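Local coordinates for p22 protein (Trypanosoma brucei, PDB 3JV1) that probably serves as an accessory factor for the editing of cytochrome oxidase subunit II RNA, as a trimeric member of the Mam33 family, at residues E16-R21 and D169-L174; E26-P31 and S162-Q167; F45-S50 and A155-Q160; E54-Q59 and R148-T153. All blocks are in the same frame, centred on the assembly; numbering follows the deposited sequence.

Contact 1. Residues E16-R21 and D169-L174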
# COMPACT_ATOMS: atom_id res chain seq x y z
N GLU A 16 23.21 -5.28 -27.15
CA GLU A 16 23.47 -5.53 -28.56
C GLU A 16 22.48 -6.54 -29.14
O GLU A 16 21.97 -6.33 -30.23
CB GLU A 16 24.90 -6.03 -28.77
CG GLU A 16 25.96 -5.03 -28.36
CD GLU A 16 27.38 -5.53 -28.62
OE1 GLU A 16 27.74 -6.62 -28.11
OE2 GLU A 16 28.13 -4.83 -29.33
N ASP A 17 22.22 -7.61 -28.40
CA ASP A 17 21.27 -8.63 -28.88
C ASP A 17 19.86 -8.07 -28.99
O ASP A 17 19.20 -8.22 -30.01
CB ASP A 17 21.27 -9.86 -27.96
CG ASP A 17 22.58 -10.61 -27.99
OD1 ASP A 17 23.45 -10.28 -28.82
OD2 ASP A 17 22.74 -11.55 -27.17
N GLU A 18 19.40 -7.43 -27.92
CA GLU A 18 18.06 -6.84 -27.87
C GLU A 18 17.76 -6.00 -29.12
O GLU A 18 16.73 -6.19 -29.77
CB GLU A 18 17.93 -5.98 -26.62
CG GLU A 18 16.64 -5.17 -26.52
CD GLU A 18 15.38 -6.02 -26.44
OE1 GLU A 18 15.48 -7.25 -26.27
OE2 GLU A 18 14.28 -5.43 -26.53
N ARG A 19 18.67 -5.09 -29.46
CA ARG A 19 18.51 -4.22 -30.62
C ARG A 19 18.35 -4.98 -31.95
O ARG A 19 17.90 -4.40 -32.95
CB ARG A 19 19.70 -3.27 -30.73
CG ARG A 19 19.81 -2.26 -29.60
CD ARG A 19 21.09 -1.44 -29.75
NE ARG A 19 21.27 -0.46 -28.69
CZ ARG A 19 22.39 0.24 -28.50
NH1 ARG A 19 23.43 0.06 -29.30
NH2 ARG A 19 22.47 1.12 -27.51
N GLN A 20 18.72 -6.26 -31.97
CA GLN A 20 18.61 -7.06 -33.19
C GLN A 20 17.36 -7.94 -33.20
O GLN A 20 17.07 -8.60 -34.19
CB GLN A 20 19.83 -7.96 -33.35
CG GLN A 20 21.14 -7.24 -33.52
CD GLN A 20 22.30 -8.21 -33.56
OE1 GLN A 20 22.40 -9.04 -34.47
NE2 GLN A 20 23.19 -8.11 -32.58
N ARG A 21 16.65 -7.95 -32.08
CA ARG A 21 15.45 -8.77 -31.97
C ARG A 21 14.27 -8.11 -32.65
O ARG A 21 14.12 -6.89 -32.62
CB ARG A 21 15.15 -9.04 -30.49
CG ARG A 21 16.17 -9.98 -29.85
CD ARG A 21 16.04 -10.05 -28.34
NE ARG A 21 17.10 -10.87 -27.76
CZ ARG A 21 17.55 -10.75 -26.51
NH1 ARG A 21 17.01 -9.85 -25.70
NH2 ARG A 21 18.53 -11.54 -26.08
N ASP A 169 12.82 1.98 -21.96
CA ASP A 169 13.30 1.95 -20.58
C ASP A 169 14.20 0.75 -20.34
O ASP A 169 15.18 0.84 -19.60
CB ASP A 169 12.12 1.89 -19.59
CG ASP A 169 11.40 3.22 -19.46
OD1 ASP A 169 11.94 4.26 -19.90
OD2 ASP A 169 10.28 3.22 -18.90
N TYR A 170 13.87 -0.36 -20.99
CA TYR A 170 14.66 -1.58 -20.86
C TYR A 170 16.07 -1.39 -21.40
O TYR A 170 17.04 -1.82 -20.78
CB TYR A 170 14.01 -2.74 -21.60
CG TYR A 170 14.84 -3.99 -21.55
CD1 TYR A 170 15.24 -4.54 -20.33
CD2 TYR A 170 15.25 -4.64 -22.73
CE1 TYR A 170 16.02 -5.69 -20.28
CE2 TYR A 170 16.03 -5.79 -22.68
CZ TYR A 170 16.41 -6.31 -21.45
OH TYR A 170 17.18 -7.45 -21.38
N GLU A 171 16.18 -0.75 -22.56
CA GLU A 171 17.49 -0.52 -23.16
C GLU A 171 18.29 0.50 -22.36
O GLU A 171 19.51 0.40 -22.26
CB GLU A 171 17.35 -0.04 -24.61
CG GLU A 171 16.60 -1.01 -25.49
CD GLU A 171 16.57 -0.57 -26.94
OE1 GLU A 171 15.69 -1.06 -27.69
OE2 GLU A 171 17.42 0.26 -27.33
N GLU A 172 17.61 1.49 -21.81
CA GLU A 172 18.27 2.51 -21.02
C GLU A 172 18.74 1.85 -19.71
O GLU A 172 19.78 2.20 -19.16
CB GLU A 172 17.30 3.66 -20.76
CG GLU A 172 17.93 4.94 -20.26
CD GLU A 172 18.09 4.97 -18.77
OE1 GLU A 172 17.19 4.43 -18.08
OE2 GLU A 172 19.09 5.54 -18.27
N TRP A 173 17.95 0.89 -19.25
CA TRP A 173 18.25 0.12 -18.03
C TRP A 173 19.57 -0.62 -18.24
O TRP A 173 20.49 -0.51 -17.44
CB TRP A 173 17.10 -0.86 -17.78
CG TRP A 173 17.26 -1.78 -16.60
CD1 TRP A 173 16.97 -1.50 -15.30
CD2 TRP A 173 17.65 -3.16 -16.63
NE1 TRP A 173 17.15 -2.62 -14.52
CE2 TRP A 173 17.57 -3.65 -15.32
CE3 TRP A 173 18.07 -4.02 -17.65
CZ2 TRP A 173 17.88 -4.98 -14.99
CZ3 TRP A 173 18.38 -5.34 -17.33
CH2 TRP A 173 18.28 -5.81 -16.00
N LEU A 174 19.67 -1.37 -19.34
CA LEU A 174 20.89 -2.12 -19.67
C LEU A 174 22.11 -1.21 -19.74
O LEU A 174 23.15 -1.50 -19.16
CB LEU A 174 20.73 -2.84 -21.01
CG LEU A 174 19.71 -3.98 -21.09
CD1 LEU A 174 19.50 -4.39 -22.54
CD2 LEU A 174 20.21 -5.16 -20.27
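Glu18 and Glu171 bring the two backbones to their nearest approach, 7.9 Å between CA atoms, where the last part of helix 2-18 passes helix 152-181 and the chain leaves through a type I beta turn from Glu18 to Arg21. Glu18 lies at the centre of the touch, against both Tyr170 and Glu171. With CG anti to the backbone N (chi1 173°) and the chain bent at chi2, the Glu18 carboxylate comes to the edge of the phenol ring, CD lying 3.8 Å from Tyr170 CE2, and the two planes stand almost perpendicular. Glu18 CG also comes loosely to 4.3 Å from Glu171 CG.

In this way the N- and C-terminal helices pair at a distance from the sheet, as in other Mam33-family proteins, and a second subunit packs its Tyr125 on Tyr170.

The polar ends are divided among several partners. Glu18 OE1 accepts a salt-bridged hydrogen bond from Arg21 NH1 at 3.1 Å, met nearly head-on to the C-O bond, while Gln167 NE2 serves both Glu18 OE2 and Glu171 OE1. That shared amide would ease the repulsion between the two carboxylates. Tyr170 OH turns to Glu14, which also pairs with Arg21. On the outer side, the extended Arg19 brings NE to 4.1 Å from Glu171 OE2, an attraction of opposite charges beyond salt-bridge range.

Contact 2. Residues E26-P31 and S162-Q167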
# COMPACT_ATOMS: atom_id res chain seq x y z
N GLU A 26 6.91 0.30 -32.31
CA GLU A 26 7.14 1.56 -33.00
C GLU A 26 6.47 2.65 -32.16
O GLU A 26 5.48 2.38 -31.48
CB GLU A 26 6.54 1.50 -34.40
CG GLU A 26 6.91 2.67 -35.29
CD GLU A 26 6.24 2.60 -36.64
OE1 GLU A 26 6.47 1.62 -37.37
OE2 GLU A 26 5.48 3.54 -36.97
N LYS A 27 7.01 3.86 -32.20
CA LYS A 27 6.44 4.95 -31.42
C LYS A 27 5.11 5.50 -31.96
O LYS A 27 5.05 6.03 -33.07
CB LYS A 27 7.43 6.11 -31.28
CG LYS A 27 6.93 7.20 -30.35
CD LYS A 27 7.96 8.27 -30.11
CE LYS A 27 7.46 9.26 -29.07
NZ LYS A 27 8.47 10.29 -28.74
N PRO A 28 4.04 5.38 -31.16
CA PRO A 28 2.68 5.83 -31.48
C PRO A 28 2.58 7.35 -31.56
O PRO A 28 3.29 8.06 -30.85
CB PRO A 28 1.85 5.29 -30.31
CG PRO A 28 2.66 4.17 -29.77
CD PRO A 28 4.06 4.70 -29.86
N GLU A 29 1.71 7.84 -32.42
CA GLU A 29 1.50 9.27 -32.55
C GLU A 29 0.50 9.62 -31.45
O GLU A 29 -0.50 8.93 -31.28
CB GLU A 29 0.95 9.62 -33.93
CG GLU A 29 1.91 9.24 -35.05
CD GLU A 29 1.36 9.52 -36.44
OE1 GLU A 29 0.31 8.94 -36.79
OE2 GLU A 29 1.99 10.31 -37.17
N ILE A 30 0.79 10.67 -30.69
CA ILE A 30 -0.08 11.07 -29.60
C ILE A 30 -1.40 11.64 -30.11
O ILE A 30 -1.41 12.49 -31.00
CB ILE A 30 0.60 12.11 -28.69
CG1 ILE A 30 -0.29 12.43 -27.49
CG2 ILE A 30 0.90 13.37 -29.48
CD1 ILE A 30 0.40 13.23 -26.42
N PRO A 31 -2.53 11.18 -29.54
CA PRO A 31 -3.86 11.64 -29.93
C PRO A 31 -3.99 13.17 -29.90
O PRO A 31 -3.48 13.83 -28.99
CB PRO A 31 -4.77 10.95 -28.92
CG PRO A 31 -4.06 9.67 -28.64
CD PRO A 31 -2.62 10.13 -28.51
N SER A 162 2.84 2.47 -23.97
CA SER A 162 3.46 1.78 -22.85
C SER A 162 4.47 0.73 -23.31
O SER A 162 5.52 0.58 -22.71
CB SER A 162 2.39 1.10 -21.98
OG SER A 162 1.67 2.06 -21.23
N LEU A 163 4.13 0.00 -24.37
CA LEU A 163 5.03 -1.02 -24.89
C LEU A 163 6.30 -0.38 -25.43
O LEU A 163 7.41 -0.85 -25.18
CB LEU A 163 4.37 -1.81 -26.01
CG LEU A 163 3.31 -2.83 -25.62
CD1 LEU A 163 2.75 -3.46 -26.88
CD2 LEU A 163 3.92 -3.90 -24.71
N TRP A 164 6.12 0.70 -26.18
CA TRP A 164 7.26 1.40 -26.75
C TRP A 164 8.17 1.99 -25.67
O TRP A 164 9.39 1.87 -25.76
CB TRP A 164 6.77 2.50 -27.68
CG TRP A 164 7.86 3.39 -28.14
CD1 TRP A 164 8.70 3.19 -29.20
CD2 TRP A 164 8.28 4.61 -27.53
NE1 TRP A 164 9.62 4.21 -29.28
CE2 TRP A 164 9.38 5.10 -28.26
CE3 TRP A 164 7.82 5.35 -26.42
CZ2 TRP A 164 10.04 6.29 -27.93
CZ3 TRP A 164 8.48 6.53 -26.09
CH2 TRP A 164 9.57 6.98 -26.85
N SER A 165 7.59 2.61 -24.65
CA SER A 165 8.42 3.20 -23.60
C SER A 165 9.04 2.13 -22.71
O SER A 165 10.13 2.33 -22.18
CB SER A 165 7.61 4.21 -22.77
OG SER A 165 6.54 3.59 -22.09
N GLU A 166 8.35 1.01 -22.54
CA GLU A 166 8.89 -0.07 -21.73
C GLU A 166 10.17 -0.56 -22.41
O GLU A 166 11.19 -0.80 -21.76
CB GLU A 166 7.89 -1.22 -21.63
CG GLU A 166 8.44 -2.43 -20.91
CD GLU A 166 7.44 -3.57 -20.80
OE1 GLU A 166 6.81 -3.93 -21.82
OE2 GLU A 166 7.29 -4.11 -19.68
N GLN A 167 10.10 -0.69 -23.73
CA GLN A 167 11.21 -1.15 -24.55
C GLN A 167 12.37 -0.17 -24.44
O GLN A 167 13.53 -0.56 -24.31
CB GLN A 167 10.75 -1.29 -26.01
CG GLN A 167 11.85 -1.63 -27.00
CD GLN A 167 12.57 -2.90 -26.65
OE1 GLN A 167 11.94 -3.92 -26.34
NE2 GLN A 167 13.89 -2.87 -26.72
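One face of the Trp164 indole is covered by the side chain of Lys27, whose aliphatic carbons run across it from the five-membered ring toward the far end of the six-membered one. Lys27 CB sits 3.7 Å from the centroid of the five-membered ring and 18° off its normal, a CH-pi contact; CG lies above the middle of the indole, and CD comes to 3.6 Å from Trp164 CZ2. Lys27 can lie down like this because its chain is extended throughout, with CG anti to the backbone N (chi1 -174°). Even NZ stays near the rim, 4.0 Å from Trp164 CH2.

The backbone joins in at the pyrrole end, where Lys27 N is 3.5 Å from Trp164 CD1 and the carbonyl carbon of Glu26 approaches the same atom obliquely. Pro28 CD lies 4.1 Å from Trp164 CB, at the foot of the side chain. Phe161, one turn back, meets the indole with its ring plane inclined at about 45°, and Arg38 touches Trp164 from a loop.

No hydrogen bond links the two segments. This is a surface contact in which the extended, proline-containing connection between helix 2-18 and strand 35-37 lies along the long C-terminal helix 152-181, pinned midway by a lysine-on-tryptophan CH-pi contact.

Contact 3. Residues F45-S50 and A155-Q160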
# COMPACT_ATOMS: atom_id res chain seq x y z
N PHE A 45 3.39 7.51 -16.53
CA PHE A 45 3.27 8.84 -17.09
C PHE A 45 1.86 9.42 -16.97
O PHE A 45 0.91 8.72 -16.60
CB PHE A 45 3.70 8.82 -18.56
CG PHE A 45 2.85 7.93 -19.44
CD1 PHE A 45 1.69 8.41 -20.02
CD2 PHE A 45 3.22 6.61 -19.67
CE1 PHE A 45 0.90 7.59 -20.83
CE2 PHE A 45 2.45 5.77 -20.48
CZ PHE A 45 1.28 6.27 -21.06
N THR A 46 1.73 10.70 -17.28
CA THR A 46 0.44 11.36 -17.22
C THR A 46 0.14 12.05 -18.54
O THR A 46 1.05 12.52 -19.22
CB THR A 46 0.39 12.40 -16.09
OG1 THR A 46 1.25 13.50 -16.44
CG2 THR A 46 0.87 11.81 -14.79
N MET A 47 -1.14 12.10 -18.90
CA MET A 47 -1.57 12.77 -20.13
C MET A 47 -2.61 13.82 -19.74
O MET A 47 -3.37 13.61 -18.80
CB MET A 47 -2.19 11.76 -21.09
CG MET A 47 -1.24 10.68 -21.57
SD MET A 47 -2.04 9.52 -22.71
CE MET A 47 -2.38 10.60 -24.09
N ARG A 48 -2.63 14.94 -20.46
CA ARG A 48 -3.58 16.00 -20.17
C ARG A 48 -4.11 16.66 -21.44
O ARG A 48 -3.43 16.71 -22.46
CB ARG A 48 -2.91 17.08 -19.31
CG ARG A 48 -2.18 16.56 -18.08
CD ARG A 48 -1.68 17.72 -17.23
NE ARG A 48 -1.04 17.28 -16.00
CZ ARG A 48 0.14 16.67 -15.94
NH1 ARG A 48 0.82 16.41 -17.04
NH2 ARG A 48 0.66 16.35 -14.76
N LYS A 49 -5.33 17.17 -21.36
CA LYS A 49 -5.94 17.88 -22.48
C LYS A 49 -7.04 18.74 -21.91
O LYS A 49 -7.61 18.42 -20.87
CB LYS A 49 -6.55 16.91 -23.50
CG LYS A 49 -7.69 16.07 -22.95
CD LYS A 49 -8.53 15.45 -24.06
CE LYS A 49 -9.40 16.50 -24.74
NZ LYS A 49 -10.36 15.91 -25.72
N SER A 50 -7.34 19.85 -22.57
CA SER A 50 -8.41 20.71 -22.10
C SER A 50 -9.68 20.34 -22.85
O SER A 50 -9.64 19.78 -23.94
CB SER A 50 -8.07 22.20 -22.32
OG SER A 50 -7.73 22.48 -23.66
N ALA A 155 -7.40 4.32 -25.37
CA ALA A 155 -7.01 3.12 -24.64
C ALA A 155 -5.97 2.38 -25.47
O ALA A 155 -5.00 1.85 -24.94
CB ALA A 155 -8.22 2.23 -24.40
N ASN A 156 -6.19 2.37 -26.77
CA ASN A 156 -5.30 1.72 -27.71
C ASN A 156 -3.94 2.42 -27.72
O ASN A 156 -2.90 1.77 -27.79
CB ASN A 156 -5.93 1.74 -29.10
CG ASN A 156 -5.35 0.69 -30.01
OD1 ASN A 156 -4.29 0.89 -30.61
ND2 ASN A 156 -6.03 -0.44 -30.11
N PHE A 157 -3.96 3.75 -27.66
CA PHE A 157 -2.72 4.52 -27.64
C PHE A 157 -1.92 4.24 -26.37
O PHE A 157 -0.70 4.20 -26.39
CB PHE A 157 -2.98 6.02 -27.71
CG PHE A 157 -1.76 6.85 -27.42
CD1 PHE A 157 -0.80 7.06 -28.39
CD2 PHE A 157 -1.55 7.37 -26.15
CE1 PHE A 157 0.36 7.77 -28.11
CE2 PHE A 157 -0.40 8.08 -25.85
CZ PHE A 157 0.56 8.28 -26.84
N ILE A 158 -2.62 4.08 -25.25
CA ILE A 158 -1.97 3.81 -23.98
C ILE A 158 -1.18 2.50 -23.98
O ILE A 158 -0.07 2.45 -23.45
CB ILE A 158 -3.00 3.82 -22.83
CG1 ILE A 158 -3.44 5.26 -22.55
CG2 ILE A 158 -2.42 3.18 -21.57
CD1 ILE A 158 -4.52 5.39 -21.52
N ASP A 159 -1.75 1.45 -24.56
CA ASP A 159 -1.06 0.15 -24.62
C ASP A 159 0.15 0.28 -25.53
O ASP A 159 1.26 -0.11 -25.16
CB ASP A 159 -1.96 -0.95 -25.19
CG ASP A 159 -2.99 -1.44 -24.19
OD1 ASP A 159 -2.64 -1.60 -23.00
OD2 ASP A 159 -4.15 -1.68 -24.60
N GLN A 160 -0.08 0.82 -26.72
CA GLN A 160 1.00 1.02 -27.68
C GLN A 160 2.12 1.89 -27.13
O GLN A 160 3.30 1.54 -27.25
CB GLN A 160 0.45 1.64 -28.97
CG GLN A 160 -0.08 0.63 -29.97
CD GLN A 160 -0.75 1.30 -31.17
OE1 GLN A 160 -0.24 2.26 -31.73
NE2 GLN A 160 -1.90 0.76 -31.57
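Strand 46-51 of the antiparallel sheet faces the long C-terminal helix 152-181 here, and the two meet through a Met-aromatic contact. The backbones stay well apart, 9.8 Å between the CA atoms of Met47 and Ile158, so the side chains do all the touching. Met47 reaches straight out from the strand, with chi2 at 180°, then bends at chi3 (66°) to swing its methyl toward Phe157. Met47 SD lies 5.0 Å from the centroid of the Phe157 ring and 77° off its normal, which places the sulfur at the ring edge. The methyl CE approaches the same side of the ring obliquely, 3.7 Å from CE2 of Phe157. Ile158 CG1 lies at a looser 4.5 Å from Met47 SD, in a direction roughly at right angles to that of Phe157 CE2.

The three touching residues are all buried, and further neighbours complete the packing. Met47 packs on Ile36 and Leu58 from the flanking strands, Ile158 on Phe96, and Phe157 on Phe161 and the prolines Pro28 and Pro31. Without a hydrogen bond between the segments, what holds strand to helix is the apolar packing of a helix against an antiparallel sheet, with a Met-aromatic contact within it.

Contact 4. Residues E54-Q59 and R148-T153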
# COMPACT_ATOMS: atom_id res chain seq x y z
N GLU A 54 -12.91 22.63 -18.69
CA GLU A 54 -12.39 21.52 -17.91
C GLU A 54 -11.04 21.04 -18.39
O GLU A 54 -10.63 21.31 -19.52
CB GLU A 54 -13.35 20.32 -17.94
CG GLU A 54 -14.63 20.51 -18.75
CD GLU A 54 -15.50 19.27 -18.75
OE1 GLU A 54 -15.01 18.19 -19.13
OE2 GLU A 54 -16.68 19.36 -18.38
N GLU A 55 -10.33 20.36 -17.51
CA GLU A 55 -9.05 19.78 -17.88
C GLU A 55 -9.24 18.29 -17.64
O GLU A 55 -9.86 17.90 -16.66
CB GLU A 55 -7.91 20.30 -17.00
CG GLU A 55 -6.56 19.72 -17.43
CD GLU A 55 -5.42 20.20 -16.58
OE1 GLU A 55 -5.53 20.12 -15.35
OE2 GLU A 55 -4.41 20.66 -17.15
N ILE A 56 -8.75 17.48 -18.57
CA ILE A 56 -8.88 16.04 -18.44
C ILE A 56 -7.47 15.52 -18.18
O ILE A 56 -6.56 15.81 -18.95
CB ILE A 56 -9.42 15.41 -19.75
CG1 ILE A 56 -10.58 16.25 -20.31
CG2 ILE A 56 -9.85 13.97 -19.48
CD1 ILE A 56 -11.77 16.42 -19.39
N ILE A 57 -7.31 14.76 -17.10
CA ILE A 57 -5.99 14.25 -16.74
C ILE A 57 -5.99 12.73 -16.65
O ILE A 57 -6.86 12.13 -16.01
CB ILE A 57 -5.54 14.82 -15.40
CG1 ILE A 57 -5.48 16.34 -15.49
CG2 ILE A 57 -4.19 14.24 -15.01
CD1 ILE A 57 -5.15 17.03 -14.18
N LEU A 58 -5.01 12.12 -17.32
CA LEU A 58 -4.84 10.67 -17.34
C LEU A 58 -3.55 10.35 -16.60
O LEU A 58 -2.48 10.77 -17.02
CB LEU A 58 -4.72 10.17 -18.78
CG LEU A 58 -5.94 9.76 -19.60
CD1 LEU A 58 -6.22 8.29 -19.38
CD2 LEU A 58 -7.14 10.63 -19.24
N GLN A 59 -3.66 9.60 -15.50
CA GLN A 59 -2.48 9.23 -14.72
C GLN A 59 -2.42 7.71 -14.57
O GLN A 59 -3.31 7.12 -13.95
CB GLN A 59 -2.55 9.82 -13.30
CG GLN A 59 -3.00 11.26 -13.21
CD GLN A 59 -3.15 11.73 -11.77
OE1 GLN A 59 -3.80 11.07 -10.95
NE2 GLN A 59 -2.55 12.87 -11.45
N ARG A 148 -15.26 13.14 -24.42
CA ARG A 148 -14.04 13.83 -24.06
C ARG A 148 -12.78 13.15 -24.61
O ARG A 148 -11.67 13.47 -24.21
CB ARG A 148 -13.96 13.99 -22.54
CG ARG A 148 -15.06 14.91 -22.01
CD ARG A 148 -15.26 14.85 -20.50
NE ARG A 148 -16.16 15.92 -20.08
CZ ARG A 148 -17.41 16.04 -20.51
NH1 ARG A 148 -17.92 15.14 -21.35
NH2 ARG A 148 -18.14 17.08 -20.16
N GLY A 149 -12.97 12.21 -25.53
CA GLY A 149 -11.82 11.52 -26.10
C GLY A 149 -11.33 10.29 -25.37
O GLY A 149 -10.41 9.62 -25.83
N VAL A 150 -11.92 9.99 -24.22
CA VAL A 150 -11.51 8.80 -23.47
C VAL A 150 -12.30 7.64 -24.05
O VAL A 150 -13.35 7.26 -23.54
CB VAL A 150 -11.81 8.96 -21.97
CG1 VAL A 150 -11.22 7.78 -21.21
CG2 VAL A 150 -11.22 10.27 -21.46
N ASN A 151 -11.76 7.10 -25.13
CA ASN A 151 -12.39 6.02 -25.87
C ASN A 151 -11.39 4.91 -26.19
O ASN A 151 -10.28 4.90 -25.66
CB ASN A 151 -12.98 6.60 -27.15
CG ASN A 151 -12.04 7.57 -27.84
OD1 ASN A 151 -12.46 8.50 -28.53
ND2 ASN A 151 -10.74 7.35 -27.66
N ASP A 152 -11.79 3.98 -27.05
CA ASP A 152 -10.93 2.86 -27.43
C ASP A 152 -9.67 3.31 -28.14
O ASP A 152 -8.63 2.65 -28.05
CB ASP A 152 -11.69 1.88 -28.32
CG ASP A 152 -12.82 1.18 -27.60
OD1 ASP A 152 -12.64 0.83 -26.42
OD2 ASP A 152 -13.88 0.99 -28.22
N THR A 153 -9.76 4.43 -28.84
CA THR A 153 -8.61 4.97 -29.55
C THR A 153 -7.54 5.35 -28.53
O THR A 153 -6.37 5.04 -28.71
CB THR A 153 -8.99 6.21 -30.35
OG1 THR A 153 -10.09 5.91 -31.21
CG2 THR A 153 -7.81 6.67 -31.20
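Arg148 grips the carboxylate of Glu54 side-on, NE and NH2 each taking one oxygen. Arg148 NE donates to Glu54 OE1 at 2.7 Å with a somewhat bent N-H...O angle of 149°, while the bond from NH2 to Glu54 OE2 is longer, 3.2 Å, but nearly straight at 174°. Both oxygens are met on their syn sides, although the two planes are turned 42° against each other, so the pair is twisted rather than coplanar.

The guanidinium has further partners. Arg148 NH1 donates to the carbonyl of Tyr144, whose ring makes a cation-pi contact with it, and NH2 forms a second salt bridge with Asp4 of the third subunit. Two carboxylates thus share the one buried arginine, which would be expected to keep it charged. At the backbone, Arg148 O receives Lys49 NZ.

Below the ion pair the contact turns apolar: Ile56 CD1 lies 4.0 Å from Arg148 CD, and Ile56 CG2 is 4.4 Å from Val150 CG2. Gly149, at positive phi, closes helix 135-146 as the C-prime residue of a Schellman motif. This linker packs on strand 54-63, which itself lies between strands 46-51 and 72-80, just before helix 152-181 starts after its N-cap Asn151.

All four contacts draw on helix 152-181 or the linker just ahead of it, and they are nested along the chain, contact 4 innermost and contact 1 outermost. Contacts 3 and 4 are the buried ones, their centres about 7 Å apart on neighbouring strands of one sheet; the first is wholly apolar, the second adds a buried ion pair. Contact 2 lies at the surface and works through an indole face, its prolines reaching the Phe157 of contact 3. Contact 1 is partly buried, more polar, and tied to contact 2 through Gln167. Subunit neighbours come in at contacts 1 and 4, on opposite sides of the chain's centre, whereas none touches contact 3.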